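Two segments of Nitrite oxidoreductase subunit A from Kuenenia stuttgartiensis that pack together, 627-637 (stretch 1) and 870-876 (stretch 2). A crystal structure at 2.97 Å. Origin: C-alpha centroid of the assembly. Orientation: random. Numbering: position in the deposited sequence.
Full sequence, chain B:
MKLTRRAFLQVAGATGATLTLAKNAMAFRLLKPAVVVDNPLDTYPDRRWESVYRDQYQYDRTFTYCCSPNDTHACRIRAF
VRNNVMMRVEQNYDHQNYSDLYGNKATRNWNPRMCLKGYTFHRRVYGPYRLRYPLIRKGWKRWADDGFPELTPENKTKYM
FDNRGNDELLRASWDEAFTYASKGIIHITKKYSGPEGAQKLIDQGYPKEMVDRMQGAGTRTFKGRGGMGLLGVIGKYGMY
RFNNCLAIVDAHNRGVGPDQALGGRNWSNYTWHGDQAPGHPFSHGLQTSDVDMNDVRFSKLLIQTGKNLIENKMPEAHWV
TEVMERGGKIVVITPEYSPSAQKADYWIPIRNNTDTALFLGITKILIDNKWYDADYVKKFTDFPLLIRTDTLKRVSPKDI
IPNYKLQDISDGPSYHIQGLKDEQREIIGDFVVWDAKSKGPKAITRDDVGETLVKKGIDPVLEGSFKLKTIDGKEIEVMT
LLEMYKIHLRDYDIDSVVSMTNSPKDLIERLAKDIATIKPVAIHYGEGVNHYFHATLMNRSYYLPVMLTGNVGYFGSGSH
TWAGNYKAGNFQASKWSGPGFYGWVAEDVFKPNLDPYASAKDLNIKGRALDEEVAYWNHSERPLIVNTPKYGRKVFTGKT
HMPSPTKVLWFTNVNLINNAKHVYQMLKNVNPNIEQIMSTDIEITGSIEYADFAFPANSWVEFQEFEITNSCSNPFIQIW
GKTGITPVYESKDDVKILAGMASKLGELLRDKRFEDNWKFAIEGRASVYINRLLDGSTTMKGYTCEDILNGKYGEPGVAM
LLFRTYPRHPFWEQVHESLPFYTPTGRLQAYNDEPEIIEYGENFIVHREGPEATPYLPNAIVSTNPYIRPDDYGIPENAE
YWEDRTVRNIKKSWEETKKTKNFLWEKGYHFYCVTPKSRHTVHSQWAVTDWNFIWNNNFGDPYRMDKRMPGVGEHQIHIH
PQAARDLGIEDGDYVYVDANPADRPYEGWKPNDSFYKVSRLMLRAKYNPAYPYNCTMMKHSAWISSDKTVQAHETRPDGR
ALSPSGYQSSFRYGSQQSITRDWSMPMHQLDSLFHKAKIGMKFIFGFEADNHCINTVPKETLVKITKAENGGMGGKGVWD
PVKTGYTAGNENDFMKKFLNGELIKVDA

Stretch 1 627-637: NTPKYGRKVFT
Stretch 2 870-876: PDDYGIP

How does the start of stretch 1 meet its partner? Asn627 stays out of reach, and the chain then turns so that Thr628 (phi/psi -65/141) directs its CA-to-CB bond toward stretch 2. Thr628 OG1 donates to Gly632 O at 2.7 Å, tying the turn together, while the methyl Thr628 CG2 lies 3.2 Å from Tyr873 CB. Pro629 (-73/-26, C-gamma endo) offers apolar surface, with CD 4.0 Å from Ile875 CG1; Ile875 has chi1 m and chi2 t.

What fixes the register? The CA atoms of Lys630 and Gly874 lie 5.1 Å apart. At Gly874 (56/42) the positive phi by itself favours glycine, and a CB there would come within 3.2 Å of Lys630 CB. Lys630 (-81/-45; t, t, -95°, t) reaches along stretch 2 to two acids, forming long salt bridges from NZ to Asp871 OD1 at 3.7 Å and to Asp872 OD1 at 3.8 Å. The same carboxylate oxygens also brace their own loop: Tyr873 N donates to Asp871 OD1 and Gly874 N to Asp872 OD1, both at 2.6 Å.

Where is the polar anchor? Tyr631 (-127/49, chi1 -36°, chi2 -101°) starts sideways, but its long ring carries OH to Asp871 OD2, a very short hydrogen bond of 2.4 Å donated by the tyrosine. Asp871 (-111/128, chi1 t) points toward stretch 1 to receive it.

What surrounds Tyr873 as stretch 1 continues? Gly632 (37/-140) leads into strand 633-635, where the extended Lys634 (t, t, t, p) places CE 3.8 Å from Tyr873 CE1. Buried Phe636 (chi1 -72°, chi2 -86°) turns its edge to the face of Tyr873, centroids 4.8 Å apart and planes at 78°. Tyr873 (66/27, chi1 m, chi2 -93°) has the largest area covered, 113 Å², within 423 Å² buried overall.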

# COMPACT_ATOMS: atom_id res chain seq x y z
N ASN B 627 29.97 13.31 -29.22
CA ASN B 627 31.02 13.81 -30.11
C ASN B 627 32.21 12.86 -30.00
O ASN B 627 33.18 13.07 -29.27
CB ASN B 627 31.35 15.25 -29.78
CG ASN B 627 30.25 16.22 -30.21
OD1 ASN B 627 29.53 15.98 -31.18
ND2 ASN B 627 30.11 17.33 -29.48
N THR B 628 32.09 11.77 -30.76
CA THR B 628 33.07 10.70 -30.72
C THR B 628 34.42 11.19 -31.22
O THR B 628 34.49 12.02 -32.14
CB THR B 628 32.63 9.53 -31.59
OG1 THR B 628 31.25 9.68 -31.93
CG2 THR B 628 32.82 8.31 -30.85
N PRO B 629 35.52 10.76 -30.59
CA PRO B 629 36.81 11.10 -31.19
C PRO B 629 37.13 10.31 -32.44
O PRO B 629 37.79 10.84 -33.34
CB PRO B 629 37.81 10.78 -30.06
CG PRO B 629 37.15 9.72 -29.27
CD PRO B 629 35.67 10.02 -29.31
N LYS B 630 36.58 9.10 -32.60
CA LYS B 630 36.93 8.29 -33.77
C LYS B 630 36.16 8.71 -35.02
O LYS B 630 36.73 8.79 -36.11
CB LYS B 630 36.70 6.80 -33.48
CG LYS B 630 37.43 5.87 -34.46
CD LYS B 630 37.03 4.41 -34.25
CE LYS B 630 37.98 3.66 -33.34
NZ LYS B 630 37.80 2.18 -33.47
N TYR B 631 34.86 8.94 -34.89
CA TYR B 631 34.03 9.33 -36.03
C TYR B 631 33.25 10.60 -35.71
O TYR B 631 32.05 10.69 -35.96
CB TYR B 631 33.02 8.26 -36.42
CG TYR B 631 33.45 6.82 -36.31
CD1 TYR B 631 33.84 6.11 -37.43
CD2 TYR B 631 33.41 6.16 -35.09
CE1 TYR B 631 34.21 4.79 -37.34
CE2 TYR B 631 33.77 4.84 -34.99
CZ TYR B 631 34.17 4.15 -36.12
OH TYR B 631 34.54 2.83 -36.01
N GLY B 632 33.96 11.60 -35.20
CA GLY B 632 33.37 12.88 -34.81
C GLY B 632 32.00 12.82 -34.17
O GLY B 632 31.70 11.92 -33.38
N ARG B 633 31.14 13.77 -34.53
CA ARG B 633 29.78 13.81 -34.00
C ARG B 633 28.94 12.71 -34.64
O ARG B 633 28.64 12.77 -35.84
CB ARG B 633 29.16 15.19 -34.25
CG ARG B 633 27.71 15.33 -33.81
CD ARG B 633 26.77 15.29 -35.01
NE ARG B 633 25.37 15.49 -34.61
CZ ARG B 633 24.81 16.68 -34.43
NH1 ARG B 633 25.52 17.79 -34.60
NH2 ARG B 633 23.54 16.77 -34.08
N LYS B 634 28.57 11.71 -33.85
CA LYS B 634 27.74 10.61 -34.30
C LYS B 634 26.43 10.62 -33.53
O LYS B 634 26.42 10.84 -32.31
CB LYS B 634 28.45 9.26 -34.11
CG LYS B 634 27.62 8.06 -34.55
CD LYS B 634 28.42 6.77 -34.46
CE LYS B 634 27.55 5.55 -34.72
NZ LYS B 634 27.01 5.52 -36.11
N VAL B 635 25.32 10.38 -34.23
CA VAL B 635 24.01 10.29 -33.60
C VAL B 635 23.64 8.81 -33.51
O VAL B 635 23.67 8.09 -34.52
CB VAL B 635 22.95 11.14 -34.34
CG1 VAL B 635 23.50 12.53 -34.61
CG2 VAL B 635 22.47 10.50 -35.64
N PHE B 636 23.37 8.34 -32.30
CA PHE B 636 23.01 6.95 -32.07
C PHE B 636 21.50 6.75 -32.04
O PHE B 636 21.05 5.60 -31.97
CB PHE B 636 23.62 6.46 -30.75
CG PHE B 636 25.10 6.26 -30.82
CD1 PHE B 636 25.64 5.06 -31.26
CD2 PHE B 636 25.97 7.27 -30.44
CE1 PHE B 636 27.00 4.88 -31.32
CE2 PHE B 636 27.33 7.09 -30.50
CZ PHE B 636 27.85 5.89 -30.94
N THR B 637 20.73 7.83 -32.10
CA THR B 637 19.29 7.74 -32.13
C THR B 637 18.82 7.46 -33.55
O THR B 637 19.18 8.19 -34.48
CB THR B 637 18.67 9.04 -31.62
OG1 THR B 637 18.83 9.12 -30.20
CG2 THR B 637 17.19 9.09 -31.96
N PRO B 870 32.83 -5.60 -30.85
CA PRO B 870 32.18 -4.30 -30.72
C PRO B 870 33.10 -3.18 -31.19
O PRO B 870 34.28 -3.36 -31.47
CB PRO B 870 31.91 -4.19 -29.22
CG PRO B 870 33.02 -4.95 -28.61
CD PRO B 870 33.33 -6.09 -29.55
N ASP B 871 32.53 -1.98 -31.29
CA ASP B 871 33.36 -0.80 -31.65
C ASP B 871 33.39 0.05 -30.39
O ASP B 871 32.34 0.29 -29.87
CB ASP B 871 32.84 -0.06 -32.88
CG ASP B 871 33.54 1.26 -33.16
OD1 ASP B 871 34.28 1.70 -32.31
OD2 ASP B 871 33.32 1.84 -34.22
N ASP B 872 34.57 0.45 -29.93
CA ASP B 872 34.67 1.22 -28.67
C ASP B 872 34.40 2.70 -28.91
O ASP B 872 34.25 3.41 -27.94
CB ASP B 872 36.03 0.98 -28.02
CG ASP B 872 37.15 1.74 -28.69
OD1 ASP B 872 36.93 2.26 -29.76
OD2 ASP B 872 38.23 1.81 -28.12
N TYR B 873 34.42 3.12 -30.18
CA TYR B 873 34.26 4.51 -30.68
C TYR B 873 35.43 5.38 -30.24
O TYR B 873 35.26 6.58 -30.14
CB TYR B 873 32.91 5.13 -30.29
CG TYR B 873 31.72 4.34 -30.75
CD1 TYR B 873 31.11 4.61 -31.95
CD2 TYR B 873 31.22 3.30 -29.99
CE1 TYR B 873 30.02 3.89 -32.38
CE2 TYR B 873 30.14 2.56 -30.41
CZ TYR B 873 29.53 2.86 -31.61
OH TYR B 873 28.46 2.15 -32.04
N GLY B 874 36.59 4.79 -30.02
CA GLY B 874 37.77 5.54 -29.59
C GLY B 874 37.49 6.32 -28.34
O GLY B 874 37.91 7.47 -28.26
N ILE B 875 36.79 5.72 -27.38
CA ILE B 875 36.49 6.47 -26.17
C ILE B 875 37.35 5.90 -25.04
O ILE B 875 37.30 4.69 -24.79
CB ILE B 875 35.00 6.40 -25.82
CG1 ILE B 875 34.19 7.20 -26.84
CG2 ILE B 875 34.75 6.90 -24.41
CD1 ILE B 875 32.70 7.00 -26.73
N PRO B 876 38.14 6.72 -24.35
CA PRO B 876 39.05 6.19 -23.33
C PRO B 876 38.29 5.67 -22.12
O PRO B 876 37.13 6.01 -21.87
CB PRO B 876 39.91 7.40 -22.96
CG PRO B 876 39.02 8.57 -23.23
CD PRO B 876 38.19 8.19 -24.43